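Local coordinates for sugar phosphate isomerase/epimerase (PDB 3OBE), which probably acts as an isomerase or epimerase on sugars or sugar phosphates, with a TIM-barrel fold and a substrate not established, at residues A[28-33]-A[286-291]; A[218-223]-A[255-260]; A[243-248]-A[261-266]. All blocks are in the same frame, centred on the assembly; numbering follows the deposited sequence.

Contact 1 of 3, residues A[28-33]-A[286-291]; sequences YSLGQE and TQFEGV
The N-terminal end of helix 287-300 is gripped by the carboxylate of Glu33, from the neighbouring loop and short helix after strand 24-26; it accepts from the backbone N-H groups of Gln287 and Phe288, just after the N-cap residue Thr286. Glu33 OE2 accepts from Gln287 N at 2.9 Å and Glu33 OE1 from Phe288 N at 2.9 Å, both on the syn side and tilted out of the carboxylate plane, by 20° and 33°. The Glu33 chain is extended beyond CG (chi2 179°), which carries its CD forward to the helix end, where the negative charge probably also gains from the helix dipole. An alanine at Glu33 would probably leave these two N-H groups without their acceptor and open a gap beside Gln287 CB. Thr286 caps the helix from within, with Thr286 OG1 accepting from Glu289 N at 3.0 Å. Gln287 bends at chi2, and Gln287 NE2 reaches back to Ser29 O over 2.8 Å; the carbonyl oxygen lies almost exactly in the amide plane. That amide is held at both ends, as NE2 also bonds to Glu279 O and OE1 accepts from Asp281 N and Trp249 NE1. Beneath the polar layer, Leu30 CD2 sits over the centre of one Phe288 ring face, a CH-pi contact 3.9 Å from the centroid. Leu30 CD2 also touches Val291 CG2 at 3.8 Å, while Glu33 O lies in plane at the edge of the ring. Ser29 OG turns to Gln26 O and Leu278 N. Leu45 of helix 38-48 touches Leu30, Phe288 and Val291, and Leu25 of strand 24-26 meets Leu30 and Val291, so the contact joins the loop and short helix 32-35 that follow strand 24-26 to the last helix.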
loop_
_atom_site.group_PDB
_atom_site.type_symbol
_atom_site.label_atom_id
_atom_site.label_comp_id
_atom_site.label_asym_id
_atom_site.label_seq_id
_atom_site.Cartn_x
_atom_site.Cartn_y
_atom_site.Cartn_z
ATOM N N TYR A 28 5.132 8.094 -3.716
ATOM C CA TYR A 28 4.566 8.501 -4.976
ATOM C C TYR A 28 3.706 9.775 -4.804
ATOM O O TYR A 28 3.604 10.575 -5.731
ATOM C CB TYR A 28 3.742 7.377 -5.547
ATOM C CG TYR A 28 3.279 7.620 -6.968
ATOM C CD1 TYR A 28 4.175 7.607 -8.024
ATOM C CD2 TYR A 28 1.928 7.900 -7.222
ATOM C CE1 TYR A 28 3.742 7.826 -9.327
ATOM C CE2 TYR A 28 1.493 8.127 -8.518
ATOM C CZ TYR A 28 2.396 8.098 -9.542
ATOM O OH TYR A 28 1.948 8.306 -10.825
ATOM N N SER A 29 3.196 9.995 -3.591
ATOM C CA SER A 29 2.439 11.215 -3.266
ATOM C C SER A 29 3.182 12.502 -3.557
ATOM O O SER A 29 2.538 13.508 -3.802
ATOM C CB SER A 29 2.067 11.242 -1.771
ATOM O OG SER A 29 1.318 10.088 -1.429
ATOM N N LEU A 30 4.514 12.489 -3.485
ATOM C CA LEU A 30 5.285 13.715 -3.520
ATOM C C LEU A 30 5.844 13.955 -4.916
ATOM O O LEU A 30 6.289 15.054 -5.221
ATOM C CB LEU A 30 6.423 13.631 -2.516
ATOM C CG LEU A 30 5.940 13.702 -1.068
ATOM C CD1 LEU A 30 7.102 13.412 -0.103
ATOM C CD2 LEU A 30 5.403 15.148 -0.814
ATOM N N GLY A 31 5.786 12.904 -5.746
ATOM C CA GLY A 31 6.535 12.790 -7.006
ATOM C C GLY A 31 7.883 13.448 -6.994
ATOM O O GLY A 31 8.786 13.145 -6.156
ATOM N N GLN A 32 7.993 14.448 -7.859
ATOM C CA GLN A 32 9.262 15.099 -8.109
ATOM C C GLN A 32 9.649 16.005 -6.956
ATOM O O GLN A 32 10.807 16.365 -6.840
ATOM C CB GLN A 32 9.220 15.866 -9.456
ATOM C CG GLN A 32 9.259 14.925 -10.655
ATOM C CD GLN A 32 10.588 14.173 -10.754
ATOM O OE1 GLN A 32 11.664 14.727 -10.474
ATOM N NE2 GLN A 32 10.515 12.897 -11.116
ATOM N N GLU A 33 8.695 16.364 -6.081
ATOM C CA GLU A 33 9.046 17.309 -5.011
ATOM C C GLU A 33 10.046 16.688 -4.047
ATOM O O GLU A 33 10.896 17.404 -3.509
ATOM C CB GLU A 33 7.831 17.786 -4.225
ATOM C CG GLU A 33 6.827 18.494 -5.066
ATOM C CD GLU A 33 5.594 18.953 -4.306
ATOM O OE1 GLU A 33 5.687 19.200 -3.065
ATOM O OE2 GLU A 33 4.549 19.105 -4.995
ATOM N N THR A 286 1.309 22.585 -3.219
ATOM C CA THR A 286 2.329 21.544 -3.288
ATOM C C THR A 286 1.845 20.252 -2.653
ATOM O O THR A 286 1.071 20.249 -1.691
ATOM C CB THR A 286 3.650 21.978 -2.592
ATOM O OG1 THR A 286 3.439 22.167 -1.181
ATOM C CG2 THR A 286 4.202 23.236 -3.184
ATOM N N GLN A 287 2.379 19.130 -3.137
ATOM C CA GLN A 287 2.153 17.862 -2.456
ATOM C C GLN A 287 2.727 17.878 -1.060
ATOM O O GLN A 287 2.102 17.314 -0.150
ATOM C CB GLN A 287 2.712 16.700 -3.279
ATOM C CG GLN A 287 1.977 16.517 -4.618
ATOM C CD GLN A 287 0.509 16.239 -4.415
ATOM O OE1 GLN A 287 -0.319 17.133 -4.552
ATOM N NE2 GLN A 287 0.172 15.005 -4.089
ATOM N N PHE A 288 3.873 18.533 -0.865
ATOM C CA PHE A 288 4.430 18.609 0.514
ATOM C C PHE A 288 3.438 19.199 1.479
ATOM O O PHE A 288 3.300 18.704 2.587
ATOM C CB PHE A 288 5.755 19.341 0.595
ATOM C CG PHE A 288 6.917 18.420 0.702
ATOM C CD1 PHE A 288 7.129 17.700 1.859
ATOM C CD2 PHE A 288 7.779 18.242 -0.358
ATOM C CE1 PHE A 288 8.204 16.845 1.963
ATOM C CE2 PHE A 288 8.854 17.356 -0.255
ATOM C CZ PHE A 288 9.049 16.678 0.921
ATOM N N GLU A 289 2.767 20.273 1.083
ATOM C CA GLU A 289 1.758 20.873 1.952
ATOM C C GLU A 289 0.701 19.897 2.364
ATOM O O GLU A 289 0.378 19.779 3.539
ATOM C CB GLU A 289 1.126 22.101 1.311
ATOM C CG GLU A 289 0.090 22.729 2.279
ATOM C CD GLU A 289 -0.673 23.888 1.721
ATOM O OE1 GLU A 289 -0.365 24.336 0.595
ATOM O OE2 GLU A 289 -1.646 24.303 2.431
ATOM N N GLY A 290 0.162 19.174 1.398
ATOM C CA GLY A 290 -0.924 18.206 1.665
ATOM C C GLY A 290 -0.452 17.070 2.544
ATOM O O GLY A 290 -1.145 16.671 3.478
ATOM N N VAL A 291 0.792 16.666 2.323
ATOM C CA VAL A 291 1.402 15.593 3.107
ATOM C C VAL A 291 1.669 16.059 4.548
ATOM O O VAL A 291 1.413 15.343 5.499
ATOM C CB VAL A 291 2.681 15.092 2.376
ATOM C CG1 VAL A 291 3.575 14.378 3.305
ATOM C CG2 VAL A 291 2.244 14.239 1.134
#

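Contact 2 of 3, residues A[218-223]-A[255-260]; sequences DVYWAV and GMMNFP
Selenomethionine 257 (Met257) fills the space against Val219, Tyr220 and Val223 along helix 219-224, and this is the tight part of the contact. Its chain is bent at both chi2 (-58°) and chi3 (-55°), the second bend placing Met257 CE close to the helix backbone, 3.4 Å from Val219 O. Met257 CE also lies 3.7 Å from Val219 CG2 and 3.7 Å from Val223 CG2. Val223 and Met257 run past each other in opposite directions, and the selenium rests beside Val223 CB and CG2. Tyr220 crosses the Met257 chain at about a right angle, with Met257 SE 4.1 Å from Tyr220 CD1; SE stands 5.3 Å from the ring centroid and well off the normal, an oblique Met-aromatic contact. Val219 CG2 also reaches Phe259 CE1 at 4.1 Å, drawing in the start of helix 259-269.

The outer side is looser. Met256, also selenomethionine, is modelled in two conformers; in the conformer given, Met256 CE lies 4.3 Å from Tyr220 CE1, a loose and less certain touch on a partly exposed flank. Tyr220 OH is hydrogen-bonded to Arg248 NH1, and Lys246 makes a cation-pi contact with the ring. Asp218 OD1 accepts from Trp221 N at 2.9 Å, from above the carboxylate plane, and so caps the helix, while OD2 is bonded to His169. The contact lies at the C-terminal ends of strands 213-218 and 240-245, the end of a TIM barrel that usually carries the active site, and Asp218 would probably face it.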
loop_
_atom_site.group_PDB
_atom_site.type_symbol
_atom_site.label_atom_id
_atom_site.label_comp_id
_atom_site.label_asym_id
_atom_site.label_seq_id
_atom_site.Cartn_x
_atom_site.Cartn_y
_atom_site.Cartn_z
ATOM N N ASP A 218 -7.305 -0.064 0.675
ATOM C CA ASP A 218 -7.469 1.379 0.347
ATOM C C ASP A 218 -8.848 1.838 0.768
ATOM O O ASP A 218 -9.841 1.526 0.127
ATOM C CB ASP A 218 -7.210 1.736 -1.093
ATOM C CG ASP A 218 -6.865 3.210 -1.206
ATOM O OD1 ASP A 218 -7.794 4.009 -0.879
ATOM O OD2 ASP A 218 -5.691 3.552 -1.529
ATOM N N VAL A 219 -8.911 2.516 1.920
ATOM C CA VAL A 219 -10.201 2.861 2.476
ATOM C C VAL A 219 -10.922 3.869 1.581
ATOM O O VAL A 219 -12.159 3.848 1.460
ATOM C CB VAL A 219 -10.091 3.327 3.936
ATOM C CG1 VAL A 219 -9.602 2.173 4.784
ATOM C CG2 VAL A 219 -9.196 4.595 4.073
ATOM N N TYR A 220 -10.167 4.759 0.942
ATOM C CA TYR A 220 -10.772 5.783 0.073
ATOM C C TYR A 220 -11.325 5.163 -1.194
ATOM O O TYR A 220 -12.448 5.433 -1.560
ATOM C CB TYR A 220 -9.751 6.830 -0.318
ATOM C CG TYR A 220 -10.246 7.865 -1.270
ATOM C CD1 TYR A 220 -11.019 8.975 -0.824
ATOM C CD2 TYR A 220 -9.941 7.792 -2.631
ATOM C CE1 TYR A 220 -11.422 9.973 -1.746
ATOM C CE2 TYR A 220 -10.364 8.770 -3.507
ATOM C CZ TYR A 220 -11.086 9.843 -3.065
ATOM O OH TYR A 220 -11.496 10.802 -3.941
ATOM N N TRP A 221 -10.536 4.338 -1.873
ATOM C CA TRP A 221 -11.026 3.795 -3.142
ATOM C C TRP A 221 -12.150 2.774 -2.871
ATOM O O TRP A 221 -13.011 2.572 -3.735
ATOM C CB TRP A 221 -9.885 3.175 -3.953
ATOM C CG TRP A 221 -8.899 4.207 -4.474
ATOM C CD1 TRP A 221 -7.560 4.269 -4.183
ATOM C CD2 TRP A 221 -9.155 5.318 -5.352
ATOM N NE1 TRP A 221 -6.976 5.311 -4.838
ATOM C CE2 TRP A 221 -7.921 5.982 -5.561
ATOM C CE3 TRP A 221 -10.293 5.803 -6.005
ATOM C CZ2 TRP A 221 -7.814 7.125 -6.355
ATOM C CZ3 TRP A 221 -10.170 6.931 -6.788
ATOM C CH2 TRP A 221 -8.943 7.584 -6.952
ATOM N N ALA A 222 -12.208 2.215 -1.667
ATOM C CA ALA A 222 -13.356 1.397 -1.269
ATOM C C ALA A 222 -14.629 2.267 -1.173
ATOM O O ALA A 222 -15.654 1.955 -1.799
ATOM C CB ALA A 222 -13.085 0.701 0.061
ATOM N N VAL A 223 -14.537 3.408 -0.476
ATOM C CA VAL A 223 -15.687 4.365 -0.456
ATOM C C VAL A 223 -16.092 4.843 -1.863
ATOM O O VAL A 223 -17.298 4.913 -2.177
ATOM C CB VAL A 223 -15.425 5.545 0.491
ATOM C CG1 VAL A 223 -16.562 6.583 0.362
ATOM C CG2 VAL A 223 -15.269 5.019 1.970
ATOM N N GLY A 255 -15.808 15.945 3.280
ATOM C CA GLY A 255 -17.033 15.377 3.815
ATOM C C GLY A 255 -17.137 13.863 3.731
ATOM O O GLY A 255 -18.135 13.314 4.170
HETATM N N MSE A 256 -16.147 13.113 3.201
HETATM C CA MSE A 256 -16.406 11.700 2.733
HETATM C C MSE A 256 -16.176 10.393 3.591
HETATM O O MSE A 256 -16.974 9.467 3.463
HETATM C CB MSE A 256 -15.744 11.493 1.354
HETATM C CG MSE A 256 -15.996 12.626 0.378
HETATM SE SE MSE A 256 -15.057 12.272 -1.313
HETATM C CE MSE A 256 -15.665 10.496 -1.327
HETATM N N MSE A 257 -15.122 10.264 4.406
HETATM C CA MSE A 257 -14.348 9.318 5.212
HETATM C C MSE A 257 -14.625 9.548 6.703
HETATM O O MSE A 257 -14.634 10.686 7.175
HETATM C CB MSE A 257 -12.830 9.449 4.912
HETATM C CG MSE A 257 -12.454 9.552 3.441
HETATM SE SE MSE A 257 -13.095 8.004 2.519
HETATM C CE MSE A 257 -12.298 6.554 3.556
ATOM N N ASN A 258 -14.836 8.444 7.411
ATOM C CA ASN A 258 -14.971 8.451 8.863
ATOM C C ASN A 258 -13.713 7.808 9.451
ATOM O O ASN A 258 -13.678 6.611 9.746
ATOM C CB ASN A 258 -16.229 7.698 9.272
ATOM C CG ASN A 258 -16.590 7.977 10.742
ATOM O OD1 ASN A 258 -15.687 8.099 11.571
ATOM N ND2 ASN A 258 -17.858 8.012 11.052
ATOM N N PHE A 259 -12.661 8.600 9.561
ATOM C CA PHE A 259 -11.385 8.112 10.062
ATOM C C PHE A 259 -11.488 7.650 11.511
ATOM O O PHE A 259 -10.866 6.659 11.857
ATOM C CB PHE A 259 -10.265 9.120 9.797
ATOM C CG PHE A 259 -9.883 9.176 8.343
ATOM C CD1 PHE A 259 -9.378 8.034 7.733
ATOM C CD2 PHE A 259 -10.092 10.302 7.583
ATOM C CE1 PHE A 259 -9.061 8.002 6.393
ATOM C CE2 PHE A 259 -9.763 10.264 6.211
ATOM C CZ PHE A 259 -9.229 9.134 5.664
ATOM N N PRO A 260 -12.324 8.302 12.348
ATOM C CA PRO A 260 -12.430 7.758 13.715
ATOM C C PRO A 260 -12.885 6.308 13.706
ATOM O O PRO A 260 -12.317 5.478 14.387
ATOM C CB PRO A 260 -13.430 8.690 14.370
ATOM C CG PRO A 260 -13.143 10.007 13.755
ATOM C CD PRO A 260 -12.912 9.658 12.284
#

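Contact 3 of 3, residues A[243-248]-A[261-266]; sequences LHIKDR and NIFKKA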
loop_
_atom_site.group_PDB
_atom_site.type_symbol
_atom_site.label_atom_id
_atom_site.label_comp_id
_atom_site.label_asym_id
_atom_site.label_seq_id
_atom_site.Cartn_x
_atom_site.Cartn_y
_atom_site.Cartn_z
ATOM N N LEU A 243 -3.349 -0.538 5.836
ATOM C CA LEU A 243 -4.245 0.346 5.137
ATOM C C LEU A 243 -3.446 1.320 4.293
ATOM O O LEU A 243 -2.315 1.706 4.663
ATOM C CB LEU A 243 -5.088 1.189 6.085
ATOM C CG LEU A 243 -5.920 0.449 7.155
ATOM C CD1 LEU A 243 -6.661 1.419 8.127
ATOM C CD2 LEU A 243 -6.873 -0.560 6.487
ATOM N N HIS A 244 -4.089 1.781 3.223
ATOM C CA HIS A 244 -3.782 3.093 2.674
ATOM C C HIS A 244 -4.789 4.083 3.222
ATOM O O HIS A 244 -6.013 3.829 3.182
ATOM C CB HIS A 244 -3.812 3.114 1.163
ATOM C CG HIS A 244 -2.451 3.031 0.565
ATOM N ND1 HIS A 244 -2.099 3.658 -0.608
ATOM C CD2 HIS A 244 -1.350 2.355 0.975
ATOM C CE1 HIS A 244 -0.838 3.395 -0.895
ATOM N NE2 HIS A 244 -0.357 2.585 0.035
ATOM N N ILE A 245 -4.266 5.182 3.763
ATOM C CA ILE A 245 -5.065 6.272 4.285
ATOM C C ILE A 245 -5.008 7.389 3.254
ATOM O O ILE A 245 -3.937 7.980 2.993
ATOM C CB ILE A 245 -4.577 6.733 5.694
ATOM C CG1 ILE A 245 -4.802 5.602 6.721
ATOM C CG2 ILE A 245 -5.230 8.068 6.128
ATOM C CD1 ILE A 245 -6.328 5.283 6.983
ATOM N N LYS A 246 -6.164 7.610 2.630
ATOM C CA LYS A 246 -6.334 8.509 1.518
ATOM C C LYS A 246 -7.683 9.208 1.664
ATOM O O LYS A 246 -8.621 8.663 2.260
ATOM C CB LYS A 246 -6.245 7.762 0.174
ATOM C CG LYS A 246 -6.332 8.759 -1.024
ATOM C CD LYS A 246 -6.173 8.122 -2.332
ATOM C CE LYS A 246 -6.251 9.151 -3.431
ATOM N NZ LYS A 246 -7.417 10.097 -3.318
ATOM N N ASP A 247 -7.754 10.437 1.181
ATOM C CA ASP A 247 -8.974 11.240 1.224
ATOM C C ASP A 247 -9.029 11.978 -0.111
ATOM O O ASP A 247 -8.275 11.645 -1.020
ATOM C CB ASP A 247 -8.893 12.172 2.433
ATOM C CG ASP A 247 -10.238 12.639 2.946
ATOM O OD1 ASP A 247 -11.183 12.760 2.135
ATOM O OD2 ASP A 247 -10.326 12.967 4.191
ATOM N N ARG A 248 -9.880 12.992 -0.256
ATOM C CA ARG A 248 -9.889 13.775 -1.497
ATOM C C ARG A 248 -8.491 14.373 -1.724
ATOM O O ARG A 248 -7.918 14.283 -2.803
ATOM C CB ARG A 248 -10.905 14.865 -1.393
ATOM C CG ARG A 248 -12.321 14.326 -1.174
ATOM C CD ARG A 248 -12.769 13.494 -2.401
ATOM N NE ARG A 248 -13.268 14.347 -3.464
ATOM C CZ ARG A 248 -13.675 13.900 -4.649
ATOM N NH1 ARG A 248 -13.606 12.612 -4.939
ATOM N NH2 ARG A 248 -14.124 14.740 -5.554
ATOM N N ASN A 261 -13.864 5.971 12.863
ATOM C CA ASN A 261 -14.307 4.573 12.783
ATOM C C ASN A 261 -13.358 3.632 12.092
ATOM O O ASN A 261 -13.267 2.477 12.487
ATOM C CB ASN A 261 -15.669 4.466 12.133
ATOM C CG ASN A 261 -16.788 4.933 13.035
ATOM O OD1 ASN A 261 -16.658 5.108 14.273
ATOM N ND2 ASN A 261 -17.941 5.143 12.419
ATOM N N ILE A 262 -12.691 4.103 11.034
ATOM C CA ILE A 262 -11.694 3.309 10.319
ATOM C C ILE A 262 -10.546 2.925 11.240
ATOM O O ILE A 262 -10.177 1.739 11.323
ATOM C CB ILE A 262 -11.208 4.042 9.063
ATOM C CG1 ILE A 262 -12.330 4.056 8.014
ATOM C CG2 ILE A 262 -9.912 3.446 8.508
ATOM C CD1 ILE A 262 -12.129 5.051 6.897
ATOM N N PHE A 263 -10.045 3.903 11.979
ATOM C CA PHE A 263 -8.957 3.636 12.922
ATOM C C PHE A 263 -9.393 2.779 14.103
ATOM O O PHE A 263 -8.691 1.853 14.457
ATOM C CB PHE A 263 -8.319 4.943 13.373
ATOM C CG PHE A 263 -7.278 5.433 12.425
ATOM C CD1 PHE A 263 -5.995 4.915 12.416
ATOM C CD2 PHE A 263 -7.600 6.405 11.495
ATOM C CE1 PHE A 263 -5.088 5.353 11.491
ATOM C CE2 PHE A 263 -6.702 6.831 10.622
ATOM C CZ PHE A 263 -5.446 6.316 10.598
ATOM N N LYS A 264 -10.578 3.013 14.652
ATOM C CA LYS A 264 -11.110 2.145 15.698
ATOM C C LYS A 264 -11.145 0.686 15.238
ATOM O O LYS A 264 -10.671 -0.189 15.960
ATOM C CB LYS A 264 -12.512 2.623 16.127
ATOM C CG LYS A 264 -13.153 1.813 17.227
ATOM C CD LYS A 264 -14.626 2.307 17.456
ATOM N N LYS A 265 -11.647 0.429 14.025
ATOM C CA LYS A 265 -11.734 -0.935 13.544
ATOM C C LYS A 265 -10.334 -1.493 13.248
ATOM O O LYS A 265 -10.069 -2.674 13.491
ATOM C CB LYS A 265 -12.571 -1.021 12.273
ATOM C CG LYS A 265 -12.845 -2.468 11.826
ATOM C CD LYS A 265 -13.545 -3.330 12.888
ATOM C CE LYS A 265 -14.977 -2.862 13.161
ATOM N NZ LYS A 265 -15.708 -3.671 14.142
ATOM N N ALA A 266 -9.449 -0.634 12.738
ATOM C CA ALA A 266 -8.077 -1.045 12.409
ATOM C C ALA A 266 -7.386 -1.606 13.629
ATOM O O ALA A 266 -6.709 -2.649 13.548
ATOM C CB ALA A 266 -7.261 0.160 11.853
#
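Ile245, on strand 240-245, points its side chain at segment 261-266 of helix 259-269 and meets Phe263 tip to tip. From CB, Ile245 CG1 lies anti to the carbonyl carbon (chi1 -66°) and comes to 4.0 Å from Phe263 CZ. Ile245 CD1, turned by chi2 (-66°), lies 3.9 Å from Phe263 CZ and 4.0 Å from Phe263 CE2, so the methyl presses on the far end of the ring obliquely. Ile245 CD1 also approaches Ile262 CG2 at 4.3 Å, a looser touch.

Two residues earlier, Leu243 projects to the same side of the strand. Leu243 CD1 meets two helix residues one turn apart, 3.9 Å from Ile262 CG2 and 4.0 Å from Ala266 CB. Ile262 holds CG2 anti to its backbone N, facing the strand. The contact is wholly apolar and buried. The strand's backbone is hydrogen-bonded to Gly273, Tyr275 and Glu277 on one side and, from His244, to Leu217 on the other.

His244, between the two apolar residues, belongs to the other face of the strand, where it is bonded to Glu54 and meets the rings of His169 and His96. Val219 of helix 219-224 touches both Ile245 and Ile262, closing this layer on one flank. The axes of strand 243-245 and helix 261-266 run nearly antiparallel, at 160° and 11.5 Å apart, as expected of the beta-alpha-beta unit of strand 240-245, helix 259-269 and strand 273-276, the repeating element of a TIM barrel.

Contacts 2 and 3 lie close together, with centres about 6 Å apart, whereas the centre of contact 1 is about 20 Å from the centre of each. Contacts 2 and 3 share helix 259-269, and along the chain their segments alternate: 218-223, 243-248, 255-260, 261-266. They also touch directly, through Tyr220 OH and Arg248 NH1 at 3.0 Å, a probable hydrogen bond. Both are nested inside the long loop closed by contact 1. Contact 3 packs a strand on its own following helix, contact 2 ties that unit to the preceding helix 219-224, and contact 1 joins the first and last parts of the barrel, consistent with closure of a TIM barrel.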